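Local coordinates for FAD dependent oxidoreductase domain-containing protein (Deinococcus radiodurans R1, PDB 3C4N) that is of uncharacterised function but binds ADP and probably acts as an FAD-dependent oxidoreductase, at residues E96-W101 / G383-H388. Numbering follows the deposited sequence.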
ATOM      1  N   GLU A  96      -1.632 -23.312  25.081  1.00 12.20           N
ATOM      2  CA  GLU A  96      -1.089 -22.301  25.989  1.00 10.44           C
ATOM      3  C   GLU A  96       0.137 -21.573  25.418  1.00 15.40           C
ATOM      4  O   GLU A  96       0.325 -20.384  25.656  1.00 15.16           O
ATOM      5  CB  GLU A  96      -0.670 -22.925  27.335  1.00 21.71           C
ATOM      6  CG  GLU A  96      -1.764 -23.463  28.274  1.00 13.52           C
ATOM      7  CD  GLU A  96      -2.410 -24.764  27.804  1.00 26.85           C
ATOM      8  OE1 GLU A  96      -1.786 -25.519  27.029  1.00 22.24           O
ATOM      9  OE2 GLU A  96      -3.555 -25.047  28.226  1.00 40.88           O
ATOM     10  N   ALA A  97       0.990 -22.279  24.685  1.00 15.90           N
ATOM     11  CA  ALA A  97       2.181 -21.634  24.132  1.00 19.91           C
ATOM     12  C   ALA A  97       1.797 -20.577  23.086  1.00 20.94           C
ATOM     13  O   ALA A  97       2.309 -19.455  23.093  1.00 13.02           O
ATOM     14  CB  ALA A  97       3.115 -22.681  23.512  1.00 17.56           C
ATOM     15  N   GLN A  98       0.896 -20.951  22.184  1.00 13.13           N
ATOM     16  CA  GLN A  98       0.430 -20.048  21.140  1.00 16.91           C
ATOM     17  C   GLN A  98      -0.273 -18.822  21.727  1.00 19.35           C
ATOM     18  O   GLN A  98      -0.062 -17.694  21.273  1.00 17.30           O
ATOM     19  CB  GLN A  98      -0.527 -20.785  20.192  1.00 20.12           C
ATOM     20  CG  GLN A  98       0.136 -21.885  19.354  1.00 14.12           C
ATOM     21  CD  GLN A  98       0.354 -23.194  20.103  1.00 22.11           C
ATOM     22  OE1 GLN A  98       0.261 -23.258  21.332  1.00 14.43           O
ATOM     23  NE2 GLN A  98       0.662 -24.249  19.355  1.00 22.36           N
ATOM     24  N   ALA A  99      -1.093 -19.050  22.749  1.00 12.21           N
ATOM     25  CA  ALA A  99      -1.831 -17.978  23.390  1.00  9.79           C
ATOM     26  C   ALA A  99      -0.934 -16.954  24.070  1.00 13.41           C
ATOM     27  O   ALA A  99      -1.142 -15.745  23.932  1.00 16.37           O
ATOM     28  CB  ALA A  99      -2.811 -18.552  24.409  1.00 11.24           C
ATOM     29  N   GLU A 100       0.063 -17.428  24.805  1.00 12.71           N
ATOM     30  CA  GLU A 100       0.951 -16.511  25.522  1.00 14.47           C
ATOM     31  C   GLU A 100       1.874 -15.754  24.577  1.00  9.40           C
ATOM     32  O   GLU A 100       2.139 -14.573  24.780  1.00 13.46           O
ATOM     33  CB  GLU A 100       1.780 -17.265  26.574  1.00 19.52           C
ATOM     34  CG  GLU A 100       0.971 -17.849  27.757  1.00 21.69           C
ATOM     35  CD  GLU A 100      -0.016 -16.854  28.396  1.00 24.10           C
ATOM     36  OE1 GLU A 100       0.259 -15.630  28.406  1.00 17.44           O
ATOM     37  OE2 GLU A 100      -1.065 -17.313  28.906  1.00 11.21           O
ATOM     38  N   TRP A 101       2.357 -16.438  23.549  1.00  9.41           N
ATOM     39  CA  TRP A 101       3.238 -15.820  22.573  1.00 18.99           C
ATOM     40  C   TRP A 101       2.465 -14.695  21.883  1.00 20.54           C
ATOM     41  O   TRP A 101       2.980 -13.584  21.695  1.00 23.86           O
ATOM     42  CB  TRP A 101       3.694 -16.862  21.548  1.00 21.12           C
ATOM     43  CG  TRP A 101       4.731 -16.348  20.603  1.00 17.09           C
ATOM     44  CD1 TRP A 101       6.084 -16.350  20.785  1.00 21.68           C
ATOM     45  CD2 TRP A 101       4.494 -15.679  19.363  1.00 15.06           C
ATOM     46  NE1 TRP A 101       6.708 -15.717  19.736  1.00 19.97           N
ATOM     47  CE2 TRP A 101       5.753 -15.295  18.847  1.00 26.36           C
ATOM     48  CE3 TRP A 101       3.339 -15.363  18.637  1.00  8.55           C
ATOM     49  CZ2 TRP A 101       5.888 -14.606  17.634  1.00 26.04           C
ATOM     50  CZ3 TRP A 101       3.472 -14.680  17.437  1.00 15.79           C
ATOM     51  CH2 TRP A 101       4.739 -14.309  16.947  1.00 16.68           C
ATOM     52  N   GLY A 383      -4.412 -15.843  17.016  1.00 13.06           N
ATOM     53  CA  GLY A 383      -4.114 -15.466  15.634  1.00  7.73           C
ATOM     54  C   GLY A 383      -2.665 -15.259  15.207  1.00  7.17           C
ATOM     55  O   GLY A 383      -2.206 -15.897  14.266  1.00  5.80           O
ATOM     56  N   LEU A 384      -1.948 -14.357  15.870  1.00  9.65           N
ATOM     57  CA  LEU A 384      -0.557 -14.093  15.520  1.00 14.39           C
ATOM     58  C   LEU A 384       0.283 -15.367  15.526  1.00 15.49           C
ATOM     59  O   LEU A 384       1.000 -15.645  14.570  1.00 15.82           O
ATOM     60  CB  LEU A 384       0.058 -13.067  16.484  1.00 14.26           C
ATOM     61  CG  LEU A 384      -0.477 -11.632  16.380  1.00 19.10           C
ATOM     62  CD1 LEU A 384       0.072 -10.737  17.519  1.00 18.19           C
ATOM     63  CD2 LEU A 384      -0.062 -11.077  15.030  1.00 14.50           C
ATOM     64  N   ALA A 385       0.165 -16.150  16.597  1.00 15.04           N
ATOM     65  CA  ALA A 385       0.924 -17.387  16.748  1.00 10.91           C
ATOM     66  C   ALA A 385       0.838 -18.284  15.529  1.00  9.45           C
ATOM     67  O   ALA A 385       1.857 -18.812  15.067  1.00 12.29           O
ATOM     68  CB  ALA A 385       0.447 -18.145  17.985  1.00 14.50           C
ATOM     69  N   ALA A 386      -0.368 -18.462  14.998  1.00  8.20           N
ATOM     70  CA  ALA A 386      -0.539 -19.325  13.830  1.00 13.45           C
ATOM     71  C   ALA A 386       0.098 -18.723  12.575  1.00 13.96           C
ATOM     72  O   ALA A 386       0.565 -19.461  11.705  1.00 15.59           O
ATOM     73  CB  ALA A 386      -2.025 -19.621  13.600  1.00  1.03           C
ATOM     74  N   ALA A 387       0.134 -17.393  12.484  1.00 15.54           N
ATOM     75  CA  ALA A 387       0.748 -16.745  11.321  1.00 14.05           C
ATOM     76  C   ALA A 387       2.268 -16.807  11.428  1.00 11.68           C
ATOM     77  O   ALA A 387       2.961 -16.926  10.423  1.00 15.10           O
ATOM     78  CB  ALA A 387       0.287 -15.287  11.207  1.00 11.49           C
ATOM     79  N   HIS A 388       2.782 -16.723  12.648  1.00 10.63           N
ATOM     80  CA  HIS A 388       4.220 -16.783  12.867  1.00 13.58           C
ATOM     81  C   HIS A 388       4.769 -18.197  12.673  1.00 20.66           C
ATOM     82  O   HIS A 388       5.867 -18.376  12.152  1.00 23.40           O
ATOM     83  CB  HIS A 388       4.557 -16.308  14.272  1.00 15.78           C
ATOM     84  CG  HIS A 388       6.013 -16.397  14.602  1.00 21.14           C
ATOM     85  ND1 HIS A 388       6.524 -17.335  15.475  1.00 22.09           N
ATOM     86  CD2 HIS A 388       7.069 -15.666  14.173  1.00 20.36           C
ATOM     87  CE1 HIS A 388       7.831 -17.173  15.573  1.00 16.60           C
ATOM     88  NE2 HIS A 388       8.188 -16.168  14.793  1.00 17.68           N
TER
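Gln98 O is hydrogen-bonded to Thr102 OG1 and has Ala385 CB packed against it at 3.4 Å; the same hydroxyl is hydrogen-bonded to Ala385 N, which the kink in helix 379-398 leaves without a bond to the preceding turn. Ala385 CB touches Gln98 CB as well. With so small a side chain at the crossing, the axes of 96-101 and 383-388 come within 8.0 Å, at 105°. Helix 379-398 is the last helix of the chain, belongs to what is probably a Rossmann-type, FAD-binding fold and packs on helix 46-58 through Leu384 and Ala387; the contact joins helix 96-107 to the part of the fold that holds ADP, with the side chain of Leu384 about 10 Å from the bound ADP. With CG anti to the backbone N (chi1 -173°), the Trp101 side chain leads toward helix 379-398, where its six-membered ring forms an offset stack with His388, centroids 4.4 Å apart and planes at 21°. Trp101 CZ2 sits over the centre of the imidazole, while Trp101 CH2 lies 3.3 Å from His388 CB. The adjoining Trp101 CZ3 meets Leu384 CB at 3.9 Å. An alanine in place of Trp101 would probably leave this imidazole face without its stacking partner and open a gap beside Leu384. Tyr54 meets His388 edge-to-face.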